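Side-chain contacts in thioredoxin-like protein (Bacteroides caccae ATCC 43185, PDB 4YOD), which is of uncharacterised function but probably acts as a thioredoxin-like thiol-disulfide oxidoreductase: residues Q29-L34 against N68-K73; Y176-I181 against Q277-Y282; Y261-N264 against T268-L271. One frame throughout, in Å; residues are numbered along the deposited sequence.

Contact 1. Residues Q29-L34 against N68-K73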
ATOM      1  N   GLN A  29      19.540  17.676   3.278  1.00 51.31           N
ATOM      2  CA  GLN A  29      20.815  17.013   3.579  1.00 50.24           C
ATOM      3  C   GLN A  29      20.784  16.305   4.940  1.00 50.47           C
ATOM      4  O   GLN A  29      21.331  15.209   5.074  1.00 47.85           O
ATOM      5  CB  GLN A  29      21.961  18.031   3.556  1.00 53.40           C
ATOM      6  CG  GLN A  29      22.288  18.542   2.159  1.00 65.93           C
ATOM      7  CD  GLN A  29      23.325  19.633   2.182  1.00 79.66           C
ATOM      8  OE1 GLN A  29      24.214  19.670   3.041  1.00 76.27           O
ATOM      9  NE2 GLN A  29      23.243  20.539   1.217  1.00 65.36           N
ATOM     10  N   ARG A  30      20.147  16.946   5.937  1.00 47.17           N
ATOM     11  CA  ARG A  30      19.987  16.430   7.299  1.00 45.77           C
ATOM     12  C   ARG A  30      19.136  15.163   7.287  1.00 45.57           C
ATOM     13  O   ARG A  30      19.552  14.154   7.863  1.00 42.94           O
ATOM     14  CB  ARG A  30      19.362  17.504   8.214  1.00 47.69           C
ATOM     15  CG  ARG A  30      20.325  18.628   8.561  1.00 60.70           C
ATOM     16  CD  ARG A  30      19.675  19.725   9.390  1.00 75.27           C
ATOM     17  NE  ARG A  30      19.238  19.250  10.705  1.00 88.03           N
ATOM     18  CZ  ARG A  30      20.023  19.142  11.775  1.00107.33           C
ATOM     19  NH1 ARG A  30      21.309  19.470  11.701  1.00 98.34           N
ATOM     20  NH2 ARG A  30      19.530  18.699  12.923  1.00 93.93           N
ATOM     21  N   ALA A  31      17.978  15.205   6.573  1.00 41.58           N
ATOM     22  CA  ALA A  31      17.054  14.074   6.424  1.00 40.05           C
ATOM     23  C   ALA A  31      17.748  12.924   5.699  1.00 43.61           C
ATOM     24  O   ALA A  31      17.630  11.779   6.139  1.00 41.69           O
ATOM     25  CB  ALA A  31      15.803  14.505   5.668  1.00 41.16           C
ATOM     26  N   GLU A  32      18.513  13.242   4.622  1.00 41.01           N
ATOM     27  CA  GLU A  32      19.283  12.274   3.825  1.00 39.86           C
ATOM     28  C   GLU A  32      20.381  11.612   4.687  1.00 42.84           C
ATOM     29  O   GLU A  32      20.518  10.387   4.640  1.00 41.19           O
ATOM     30  CB  GLU A  32      19.895  12.951   2.581  1.00 42.27           C
ATOM     31  CG  GLU A  32      20.601  11.985   1.641  1.00 55.58           C
ATOM     32  CD  GLU A  32      21.299  12.596   0.439  1.00 88.76           C
ATOM     33  OE1 GLU A  32      21.920  13.677   0.581  1.00 85.37           O
ATOM     34  OE2 GLU A  32      21.269  11.957  -0.638  1.00 86.82           O
ATOM     35  N   PHE A  33      21.144  12.409   5.476  1.00 40.09           N
ATOM     36  CA  PHE A  33      22.200  11.872   6.350  1.00 40.24           C
ATOM     37  C   PHE A  33      21.623  10.864   7.370  1.00 41.10           C
ATOM     38  O   PHE A  33      22.208   9.801   7.583  1.00 38.39           O
ATOM     39  CB  PHE A  33      22.946  12.998   7.095  1.00 44.67           C
ATOM     40  CG  PHE A  33      24.102  12.492   7.931  1.00 47.26           C
ATOM     41  CD1 PHE A  33      25.367  12.333   7.375  1.00 51.54           C
ATOM     42  CD2 PHE A  33      23.912  12.123   9.260  1.00 49.33           C
ATOM     43  CE1 PHE A  33      26.429  11.838   8.139  1.00 52.92           C
ATOM     44  CE2 PHE A  33      24.970  11.614  10.019  1.00 53.06           C
ATOM     45  CZ  PHE A  33      26.223  11.481   9.455  1.00 51.91           C
ATOM     46  N   LEU A  34      20.495  11.218   7.999  1.00 38.80           N
ATOM     47  CA  LEU A  34      19.841  10.402   9.021  1.00 39.06           C
ATOM     48  C   LEU A  34      19.410   9.042   8.461  1.00 40.02           C
ATOM     49  O   LEU A  34      19.623   8.027   9.124  1.00 39.30           O
ATOM     50  CB  LEU A  34      18.641  11.165   9.609  1.00 40.52           C
ATOM     51  CG  LEU A  34      17.986  10.615  10.889  1.00 46.33           C
ATOM     52  CD1 LEU A  34      19.021  10.325  11.996  1.00 47.63           C
ATOM     53  CD2 LEU A  34      16.927  11.582  11.404  1.00 49.72           C
ATOM     54  N   ASN A  68      10.098   8.735   5.227  1.00 34.18           N
ATOM     55  CA  ASN A  68       9.116   9.616   4.581  1.00 35.17           C
ATOM     56  C   ASN A  68       9.667  11.017   4.276  1.00 41.04           C
ATOM     57  O   ASN A  68       9.025  11.760   3.531  1.00 40.80           O
ATOM     58  CB  ASN A  68       7.878   9.773   5.478  1.00 36.30           C
ATOM     59  CG  ASN A  68       7.023   8.540   5.573  1.00 46.86           C
ATOM     60  OD1 ASN A  68       6.497   8.046   4.583  1.00 46.19           O
ATOM     61  ND2 ASN A  68       6.811   8.058   6.780  1.00 39.61           N
ATOM     62  N   HIS A  69      10.802  11.404   4.879  1.00 39.44           N
ATOM     63  CA  HIS A  69      11.326  12.774   4.767  1.00 41.65           C
ATOM     64  C   HIS A  69      12.422  12.925   3.698  1.00 43.73           C
ATOM     65  O   HIS A  69      13.058  13.973   3.626  1.00 44.75           O
ATOM     66  CB  HIS A  69      11.841  13.272   6.144  1.00 44.10           C
ATOM     67  CG  HIS A  69      10.862  13.105   7.276  1.00 49.04           C
ATOM     68  ND1 HIS A  69      11.295  12.964   8.586  1.00 51.39           N
ATOM     69  CD2 HIS A  69       9.504  13.058   7.261  1.00 52.29           C
ATOM     70  CE1 HIS A  69      10.199  12.832   9.317  1.00 51.46           C
ATOM     71  NE2 HIS A  69       9.096  12.874   8.562  1.00 52.15           N
ATOM     72  N   VAL A  70      12.620  11.896   2.853  1.00 37.06           N
ATOM     73  CA  VAL A  70      13.626  11.912   1.792  1.00 35.47           C
ATOM     74  C   VAL A  70      12.973  11.542   0.453  1.00 38.29           C
ATOM     75  O   VAL A  70      11.903  10.932   0.483  1.00 36.84           O
ATOM     76  CB  VAL A  70      14.824  10.962   2.108  1.00 37.64           C
ATOM     77  CG1 VAL A  70      15.589  11.417   3.341  1.00 37.55           C
ATOM     78  CG2 VAL A  70      14.390   9.493   2.237  1.00 35.75           C
ATOM     79  N   PRO A  71      13.599  11.812  -0.726  1.00 35.87           N
ATOM     80  CA  PRO A  71      13.003  11.333  -1.988  1.00 35.33           C
ATOM     81  C   PRO A  71      12.778   9.825  -1.938  1.00 36.89           C
ATOM     82  O   PRO A  71      13.543   9.109  -1.284  1.00 34.58           O
ATOM     83  CB  PRO A  71      14.057  11.705  -3.039  1.00 38.31           C
ATOM     84  CG  PRO A  71      14.784  12.886  -2.441  1.00 44.00           C
ATOM     85  CD  PRO A  71      14.858  12.562  -0.977  1.00 38.23           C
ATOM     86  N   LEU A  72      11.712   9.338  -2.581  1.00 33.08           N
ATOM     87  CA  LEU A  72      11.385   7.910  -2.565  1.00 31.44           C
ATOM     88  C   LEU A  72      12.556   7.034  -3.027  1.00 34.88           C
ATOM     89  O   LEU A  72      12.793   5.989  -2.417  1.00 31.87           O
ATOM     90  CB  LEU A  72      10.139   7.631  -3.425  1.00 31.16           C
ATOM     91  CG  LEU A  72       9.656   6.173  -3.521  1.00 33.52           C
ATOM     92  CD1 LEU A  72       9.474   5.504  -2.116  1.00 32.55           C
ATOM     93  CD2 LEU A  72       8.378   6.086  -4.348  1.00 31.89           C
ATOM     94  N   LYS A  73      13.290   7.445  -4.084  1.00 33.39           N
ATOM     95  CA  LYS A  73      14.414   6.639  -4.589  1.00 32.79           C
ATOM     96  C   LYS A  73      15.522   6.501  -3.540  1.00 32.99           C
ATOM     97  O   LYS A  73      16.103   5.431  -3.435  1.00 32.72           O
ATOM     98  CB  LYS A  73      14.985   7.206  -5.888  1.00 37.14           C
ATOM     99  CG  LYS A  73      14.112   6.903  -7.108  1.00 61.83           C
ATOM    100  CD  LYS A  73      14.622   7.622  -8.350  1.00 77.56           C
ATOM    101  CE  LYS A  73      13.722   7.427  -9.542  1.00 93.04           C
ATOM    102  NZ  LYS A  73      14.198   8.211 -10.714  1.00107.89           N
TER

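Contact 2. Residues Y176-I181 against Q277-Y282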
ATOM      1  N   TYR A 176     -11.031  11.329 -13.861  1.00 30.59           N
ATOM      2  CA  TYR A 176     -10.668  10.534 -12.696  1.00 29.15           C
ATOM      3  C   TYR A 176     -11.616   9.382 -12.499  1.00 32.74           C
ATOM      4  O   TYR A 176     -12.820   9.496 -12.749  1.00 32.33           O
ATOM      5  CB  TYR A 176     -10.641  11.390 -11.410  1.00 30.78           C
ATOM      6  CG  TYR A 176      -9.598  12.486 -11.410  1.00 34.61           C
ATOM      7  CD1 TYR A 176      -8.250  12.193 -11.232  1.00 35.73           C
ATOM      8  CD2 TYR A 176      -9.964  13.824 -11.532  1.00 37.49           C
ATOM      9  CE1 TYR A 176      -7.283  13.199 -11.243  1.00 36.50           C
ATOM     10  CE2 TYR A 176      -9.008  14.841 -11.511  1.00 39.45           C
ATOM     11  CZ  TYR A 176      -7.668  14.521 -11.373  1.00 44.41           C
ATOM     12  OH  TYR A 176      -6.713  15.506 -11.350  1.00 47.04           O
ATOM     13  N   LEU A 177     -11.068   8.271 -12.030  1.00 29.47           N
ATOM     14  CA  LEU A 177     -11.843   7.085 -11.699  1.00 30.15           C
ATOM     15  C   LEU A 177     -11.493   6.660 -10.296  1.00 32.42           C
ATOM     16  O   LEU A 177     -10.326   6.372 -10.010  1.00 31.26           O
ATOM     17  CB  LEU A 177     -11.623   5.913 -12.691  1.00 30.92           C
ATOM     18  CG  LEU A 177     -12.691   4.814 -12.536  1.00 37.97           C
ATOM     19  CD1 LEU A 177     -13.303   4.431 -13.843  1.00 40.06           C
ATOM     20  CD2 LEU A 177     -12.226   3.660 -11.654  1.00 38.64           C
ATOM     21  N   LEU A 178     -12.505   6.615  -9.428  1.00 29.72           N
ATOM     22  CA  LEU A 178     -12.371   6.165  -8.052  1.00 29.13           C
ATOM     23  C   LEU A 178     -12.912   4.743  -7.989  1.00 32.48           C
ATOM     24  O   LEU A 178     -14.110   4.514  -8.168  1.00 32.27           O
ATOM     25  CB  LEU A 178     -13.117   7.113  -7.090  1.00 30.48           C
ATOM     26  CG  LEU A 178     -12.626   7.183  -5.644  1.00 36.08           C
ATOM     27  CD1 LEU A 178     -13.425   8.217  -4.894  1.00 37.12           C
ATOM     28  CD2 LEU A 178     -12.762   5.842  -4.912  1.00 38.62           C
ATOM     29  N   LEU A 179     -12.005   3.784  -7.804  1.00 29.31           N
ATOM     30  CA  LEU A 179     -12.314   2.360  -7.748  1.00 28.55           C
ATOM     31  C   LEU A 179     -12.488   1.951  -6.287  1.00 32.47           C
ATOM     32  O   LEU A 179     -11.585   2.134  -5.469  1.00 31.56           O
ATOM     33  CB  LEU A 179     -11.207   1.542  -8.455  1.00 27.05           C
ATOM     34  CG  LEU A 179     -11.401   0.027  -8.504  1.00 32.84           C
ATOM     35  CD1 LEU A 179     -12.684  -0.366  -9.296  1.00 34.41           C
ATOM     36  CD2 LEU A 179     -10.164  -0.658  -9.079  1.00 33.26           C
ATOM     37  N   PHE A 180     -13.651   1.402  -5.957  1.00 29.40           N
ATOM     38  CA  PHE A 180     -13.911   1.030  -4.565  1.00 29.96           C
ATOM     39  C   PHE A 180     -14.244  -0.469  -4.460  1.00 33.68           C
ATOM     40  O   PHE A 180     -15.371  -0.885  -4.731  1.00 33.37           O
ATOM     41  CB  PHE A 180     -15.054   1.926  -4.018  1.00 32.49           C
ATOM     42  CG  PHE A 180     -15.657   1.669  -2.652  1.00 35.51           C
ATOM     43  CD1 PHE A 180     -15.019   0.852  -1.725  1.00 38.91           C
ATOM     44  CD2 PHE A 180     -16.833   2.300  -2.268  1.00 40.66           C
ATOM     45  CE1 PHE A 180     -15.578   0.626  -0.462  1.00 41.43           C
ATOM     46  CE2 PHE A 180     -17.384   2.082  -1.001  1.00 44.93           C
ATOM     47  CZ  PHE A 180     -16.749   1.251  -0.106  1.00 42.43           C
ATOM     48  N   ILE A 181     -13.270  -1.257  -4.017  1.00 29.34           N
ATOM     49  CA  ILE A 181     -13.436  -2.702  -3.833  1.00 29.92           C
ATOM     50  C   ILE A 181     -14.107  -2.895  -2.468  1.00 34.41           C
ATOM     51  O   ILE A 181     -13.547  -2.479  -1.453  1.00 33.63           O
ATOM     52  CB  ILE A 181     -12.086  -3.448  -3.979  1.00 32.00           C
ATOM     53  CG1 ILE A 181     -11.399  -3.064  -5.328  1.00 31.47           C
ATOM     54  CG2 ILE A 181     -12.286  -4.967  -3.814  1.00 32.15           C
ATOM     55  CD1 ILE A 181     -10.026  -3.707  -5.674  1.00 40.01           C
ATOM     56  N   GLN A 277      -9.449  10.323   3.065  1.00 35.32           N
ATOM     57  CA  GLN A 277      -8.827  11.642   3.273  1.00 36.58           C
ATOM     58  C   GLN A 277      -7.759  11.931   2.190  1.00 38.80           C
ATOM     59  O   GLN A 277      -7.707  13.054   1.685  1.00 38.21           O
ATOM     60  CB  GLN A 277      -8.219  11.760   4.689  1.00 39.55           C
ATOM     61  CG  GLN A 277      -7.611  13.134   4.991  1.00 65.07           C
ATOM     62  CD  GLN A 277      -6.926  13.244   6.339  1.00 94.91           C
ATOM     63  OE1 GLN A 277      -6.343  12.285   6.865  1.00 90.47           O
ATOM     64  NE2 GLN A 277      -6.939  14.445   6.903  1.00 91.87           N
ATOM     65  N   ALA A 278      -6.941  10.916   1.825  1.00 34.18           N
ATOM     66  CA  ALA A 278      -5.891  11.032   0.808  1.00 33.13           C
ATOM     67  C   ALA A 278      -6.512  11.331  -0.564  1.00 35.11           C
ATOM     68  O   ALA A 278      -6.037  12.216  -1.272  1.00 34.10           O
ATOM     69  CB  ALA A 278      -5.068   9.739   0.744  1.00 33.30           C
ATOM     70  N   ILE A 279      -7.590  10.618  -0.917  1.00 31.07           N
ATOM     71  CA  ILE A 279      -8.292  10.813  -2.192  1.00 29.87           C
ATOM     72  C   ILE A 279      -8.903  12.215  -2.214  1.00 32.25           C
ATOM     73  O   ILE A 279      -8.742  12.937  -3.204  1.00 31.99           O
ATOM     74  CB  ILE A 279      -9.340   9.704  -2.445  1.00 32.14           C
ATOM     75  CG1 ILE A 279      -8.615   8.375  -2.788  1.00 31.04           C
ATOM     76  CG2 ILE A 279     -10.316  10.088  -3.607  1.00 32.44           C
ATOM     77  CD1 ILE A 279      -9.468   7.203  -2.652  1.00 38.79           C
ATOM     78  N   GLU A 280      -9.582  12.595  -1.122  1.00 29.20           N
ATOM     79  CA  GLU A 280     -10.221  13.908  -1.007  1.00 30.96           C
ATOM     80  C   GLU A 280      -9.184  15.020  -1.152  1.00 36.68           C
ATOM     81  O   GLU A 280      -9.415  15.953  -1.906  1.00 37.25           O
ATOM     82  CB  GLU A 280     -10.978  14.026   0.328  1.00 33.90           C
ATOM     83  CG  GLU A 280     -11.781  15.303   0.484  1.00 50.31           C
ATOM     84  CD  GLU A 280     -12.435  15.516   1.838  1.00 75.12           C
ATOM     85  OE1 GLU A 280     -12.122  14.767   2.794  1.00 69.58           O
ATOM     86  OE2 GLU A 280     -13.263  16.449   1.943  1.00 70.98           O
ATOM     87  N   GLU A 281      -8.029  14.911  -0.464  1.00 34.35           N
ATOM     88  CA  GLU A 281      -7.028  15.971  -0.560  1.00 36.13           C
ATOM     89  C   GLU A 281      -6.429  16.034  -1.946  1.00 38.33           C
ATOM     90  O   GLU A 281      -6.323  17.126  -2.481  1.00 39.61           O
ATOM     91  CB  GLU A 281      -5.943  15.825   0.492  1.00 38.05           C
ATOM     92  CG  GLU A 281      -6.411  16.198   1.887  1.00 45.54           C
ATOM     93  CD  GLU A 281      -5.302  16.263   2.918  1.00 67.21           C
ATOM     94  OE1 GLU A 281      -4.120  16.096   2.536  1.00 54.05           O
ATOM     95  OE2 GLU A 281      -5.616  16.479   4.111  1.00 63.74           O
ATOM     96  N   TYR A 282      -6.142  14.880  -2.568  1.00 33.25           N
ATOM     97  CA  TYR A 282      -5.599  14.825  -3.922  1.00 31.55           C
ATOM     98  C   TYR A 282      -6.515  15.540  -4.912  1.00 34.11           C
ATOM     99  O   TYR A 282      -6.035  16.296  -5.751  1.00 35.11           O
ATOM    100  CB  TYR A 282      -5.410  13.366  -4.382  1.00 30.56           C
ATOM    101  CG  TYR A 282      -4.707  13.271  -5.716  1.00 31.25           C
ATOM    102  CD1 TYR A 282      -5.397  13.471  -6.905  1.00 32.84           C
ATOM    103  CD2 TYR A 282      -3.337  13.043  -5.789  1.00 33.44           C
ATOM    104  CE1 TYR A 282      -4.746  13.447  -8.133  1.00 37.02           C
ATOM    105  CE2 TYR A 282      -2.676  12.996  -7.015  1.00 35.22           C
ATOM    106  CZ  TYR A 282      -3.385  13.203  -8.186  1.00 41.76           C
ATOM    107  OH  TYR A 282      -2.753  13.192  -9.407  1.00 45.38           O
TER

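Contact 3. Residues Y261-N264 against T268-L271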
ATOM      1  N   TYR A 261      -8.804   2.949  -4.923  1.00 23.13           N
ATOM      2  CA  TYR A 261      -7.826   3.356  -5.933  1.00 23.35           C
ATOM      3  C   TYR A 261      -8.291   4.632  -6.588  1.00 27.99           C
ATOM      4  O   TYR A 261      -9.486   4.797  -6.810  1.00 29.64           O
ATOM      5  CB  TYR A 261      -7.671   2.289  -7.034  1.00 23.56           C
ATOM      6  CG  TYR A 261      -6.835   1.094  -6.647  1.00 26.47           C
ATOM      7  CD1 TYR A 261      -7.373   0.061  -5.884  1.00 30.00           C
ATOM      8  CD2 TYR A 261      -5.542   0.938  -7.134  1.00 26.92           C
ATOM      9  CE1 TYR A 261      -6.626  -1.077  -5.572  1.00 30.08           C
ATOM     10  CE2 TYR A 261      -4.777  -0.188  -6.809  1.00 27.41           C
ATOM     11  CZ  TYR A 261      -5.334  -1.198  -6.044  1.00 33.22           C
ATOM     12  OH  TYR A 261      -4.581  -2.281  -5.678  1.00 34.37           O
ATOM     13  N   LEU A 262      -7.359   5.522  -6.912  1.00 24.77           N
ATOM     14  CA  LEU A 262      -7.675   6.691  -7.730  1.00 24.21           C
ATOM     15  C   LEU A 262      -6.871   6.543  -9.010  1.00 26.89           C
ATOM     16  O   LEU A 262      -5.645   6.398  -8.954  1.00 26.31           O
ATOM     17  CB  LEU A 262      -7.391   8.049  -7.040  1.00 24.42           C
ATOM     18  CG  LEU A 262      -7.865   9.283  -7.871  1.00 28.64           C
ATOM     19  CD1 LEU A 262      -9.405   9.345  -7.957  1.00 29.02           C
ATOM     20  CD2 LEU A 262      -7.324  10.586  -7.304  1.00 29.97           C
ATOM     21  N   LEU A 263      -7.550   6.588 -10.145  1.00 24.31           N
ATOM     22  CA  LEU A 263      -6.924   6.462 -11.466  1.00 24.00           C
ATOM     23  C   LEU A 263      -7.105   7.756 -12.250  1.00 27.30           C
ATOM     24  O   LEU A 263      -8.094   8.447 -12.047  1.00 27.53           O
ATOM     25  CB  LEU A 263      -7.505   5.272 -12.277  1.00 22.73           C
ATOM     26  CG  LEU A 263      -7.869   3.944 -11.551  1.00 25.27           C
ATOM     27  CD1 LEU A 263      -8.415   2.906 -12.556  1.00 25.10           C
ATOM     28  CD2 LEU A 263      -6.646   3.331 -10.793  1.00 21.65           C
ATOM     29  N   ASN A 264      -6.180   8.071 -13.181  1.00 26.24           N
ATOM     30  CA  ASN A 264      -6.326   9.263 -14.024  1.00 27.67           C
ATOM     31  C   ASN A 264      -7.150   8.888 -15.294  1.00 32.09           C
ATOM     32  O   ASN A 264      -7.722   7.787 -15.351  1.00 28.90           O
ATOM     33  CB  ASN A 264      -4.960   9.896 -14.364  1.00 28.46           C
ATOM     34  CG  ASN A 264      -4.087   9.123 -15.328  1.00 35.25           C
ATOM     35  OD1 ASN A 264      -4.460   8.084 -15.881  1.00 28.67           O
ATOM     36  ND2 ASN A 264      -2.912   9.649 -15.600  1.00 32.62           N
ATOM     37  N   THR A 268      -4.082   5.266 -15.400  1.00 26.13           N
ATOM     38  CA  THR A 268      -2.827   5.146 -14.651  1.00 25.45           C
ATOM     39  C   THR A 268      -3.192   5.307 -13.164  1.00 27.99           C
ATOM     40  O   THR A 268      -3.964   6.208 -12.836  1.00 27.00           O
ATOM     41  CB  THR A 268      -1.817   6.209 -15.116  1.00 33.18           C
ATOM     42  OG1 THR A 268      -1.456   5.949 -16.463  1.00 31.02           O
ATOM     43  CG2 THR A 268      -0.563   6.276 -14.231  1.00 34.16           C
ATOM     44  N   VAL A 269      -2.636   4.457 -12.293  1.00 23.33           N
ATOM     45  CA  VAL A 269      -2.865   4.497 -10.836  1.00 22.39           C
ATOM     46  C   VAL A 269      -2.165   5.725 -10.267  1.00 27.17           C
ATOM     47  O   VAL A 269      -0.948   5.868 -10.423  1.00 29.58           O
ATOM     48  CB  VAL A 269      -2.356   3.187 -10.134  1.00 24.19           C
ATOM     49  CG1 VAL A 269      -2.528   3.274  -8.611  1.00 22.59           C
ATOM     50  CG2 VAL A 269      -3.042   1.937 -10.685  1.00 24.07           C
ATOM     51  N   LEU A 270      -2.930   6.600  -9.610  1.00 23.42           N
ATOM     52  CA  LEU A 270      -2.452   7.792  -8.905  1.00 23.14           C
ATOM     53  C   LEU A 270      -2.279   7.500  -7.414  1.00 28.11           C
ATOM     54  O   LEU A 270      -1.307   7.953  -6.810  1.00 29.09           O
ATOM     55  CB  LEU A 270      -3.414   8.984  -9.090  1.00 23.09           C
ATOM     56  CG  LEU A 270      -3.647   9.441 -10.529  1.00 26.82           C
ATOM     57  CD1 LEU A 270      -4.780  10.456 -10.594  1.00 28.16           C
ATOM     58  CD2 LEU A 270      -2.345   9.967 -11.164  1.00 28.25           C
ATOM     59  N   LEU A 271      -3.258   6.813  -6.821  1.00 23.87           N
ATOM     60  CA  LEU A 271      -3.270   6.426  -5.410  1.00 24.51           C
ATOM     61  C   LEU A 271      -3.736   4.970  -5.335  1.00 26.95           C
ATOM     62  O   LEU A 271      -4.677   4.591  -6.026  1.00 24.72           O
ATOM     63  CB  LEU A 271      -4.180   7.353  -4.563  1.00 24.70           C
ATOM     64  CG  LEU A 271      -3.789   8.840  -4.502  1.00 31.86           C
ATOM     65  CD1 LEU A 271      -4.899   9.663  -3.901  1.00 33.45           C
ATOM     66  CD2 LEU A 271      -2.484   9.054  -3.755  1.00 35.09           C
TER
HETATM   67  O   HOH W   1      -0.862   8.548 -17.398  1.00 39.40           O

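Contact 1. Residues Q29-L34 against N68-K73
Ala31 and Val70 carry this contact, the methyl of the one set against a single methyl branch of the other. Both side chains set out toward the other segment, and Ala31 CB lies 3.9 Å from Val70 CG1. The same CG1 also reaches the helix backbone, 3.5 Å from Ala31 O and 3.7 Å from Glu32 N, so the valine branch rests on the peptide between Ala31 and Glu32 as much as on a side chain. The torsion explains which branch touches: CG1 stands opposite the carbonyl carbon of its own residue (chi1 -64°), and that direction leads to the helix.

The same methyl of Ala31 also meets the backbone of His69, with Ala31 CB 3.5 Å from His69 O. The histidine offers CB as well, 4.2 Å from Ala31 CB, while its imidazole turns away from the helix. Glu32 borders the valine, but its carboxylate is engaged along its own helix in a salt bridge with Lys36.

With just 127 Å² buried in total and no polar bond between the segments, this is a small apolar touch at the surface of the N-terminal helical region. It sets one flank of helix 27-37 against the loop that follows helix 53-66 and leads through Pro71, the N-cap residue, into helix 72-85; beyond that loop, Leu72 packs on helix 114-125.

Contact 2. Residues Y176-I181 against Q277-Y282
Two side-chain pairs bridge strand and helix here, Leu178 with Ile279 and Tyr176 with Tyr282. In the aliphatic pair one methyl meets one methyl: Leu178 CD1 lies 3.9 Å from Ile279 CG2, and the two side chains approach at a slant. In the aromatic pair the nearest atoms are ring carbons, Tyr176 CE1 and Tyr282 CE1, 4.0 Å apart. The tyrosine side chains cross at about a right angle, and Tyr176 CE1 arrives at the edge of the Tyr282 ring, close to its plane. The touch is thus made by ring carbons, without either hydroxyl bonding across the segments.

Torsions direct both pairs. Leu178 extends with CG trans to its backbone N (chi1 -154°), which places its CD1 against Ile279. Tyr282 has the same kind of first torsion (chi1 -174°), bringing its CE1 to Tyr176.

The spacing on each backbone sets up the pairing. Tyr176 and Leu178, two apart on a strand, project from the same face; Ile279 and Tyr282, three apart, lie on one side of their helix. The nearest CA atoms, those of Leu178 and Ile279, remain 8.5 Å apart, so the two backbones stay apart and the segments meet through their side chains, burying 143 Å².

In the next shell, Leu260 touches both Leu178 and Ile279, and Leu196 of helix 187-197 packs on Leu178. Leu270 lies against both tyrosines, while the Tyr282 ring also stacks with His286. Backbone bonds from Tyr176 and Leu178 to strand 211-217 fix the strand in its sheet. A central strand facing the C-terminal helix across an apolar layer is the arrangement expected of the thioredoxin fold, in which helices flank a mixed sheet.

Contact 3. Residues Y261-N264 against T268-L271
Asn264 reaches over to Thr268 and Leu270, and its side chain can be followed outward. CB lies 3.8 Å from Leu270 CD1. CG occupies the position between the backbone N and the carbonyl carbon (chi1 71°), which sets the amide beside Thr268, with Asn264 CG 3.7 Å from Thr268 CB. OD1 accepts from Thr268 N at 2.9 Å, the donor standing 44° out of the amide carbonyl plane. ND2 donates to a water that also hydrogen-bonds Thr268 OG1. In the backbone, Asn264 N binds Thr268 O at 2.9 Å. An alanine here would keep that backbone bond but is likely to leave Thr268 N without its acceptor and the water without its amide donor, freeing the turn to shift.

Further along, Leu262 O takes two donors, Leu270 N at 2.8 Å and Leu271 N at 3.2 Å, as in a classic beta bulge. Leu262 N returns a bond to Leu271 O. Leu263 CD2 packs 3.9 Å from Val269 CG2.

The hairpin of strands 259-263 and 269-272 forms one margin of the mixed sheet: strand 259-263 runs antiparallel to strand 176-181, and helix 276-286 packs on Leu262, Leu270 and Leu271 through Tyr282.

How the contacts relate
From the N terminus, contact 1 comes first and joins helix 27-37 to the loop that leads into helix 72-85, a loop of 33 residues closed within the helical region. The chain then enters the thioredoxin-like part, where contact 2 spans 95 residues between strand 176-181 and helix 276-286. Contact 3, the hairpin closed over three residues, is nested inside that loop. Contacts 2 and 3 lie about 8 Å apart between centres and both reach the mixed sheet: Leu177 O lies 2.8 Å from Leu263 N, a probable hydrogen bond, and Tyr282 CD1 packs 3.5 Å from Leu262 CD2. Contact 1 stands apart, its centre about 25 Å or more from either.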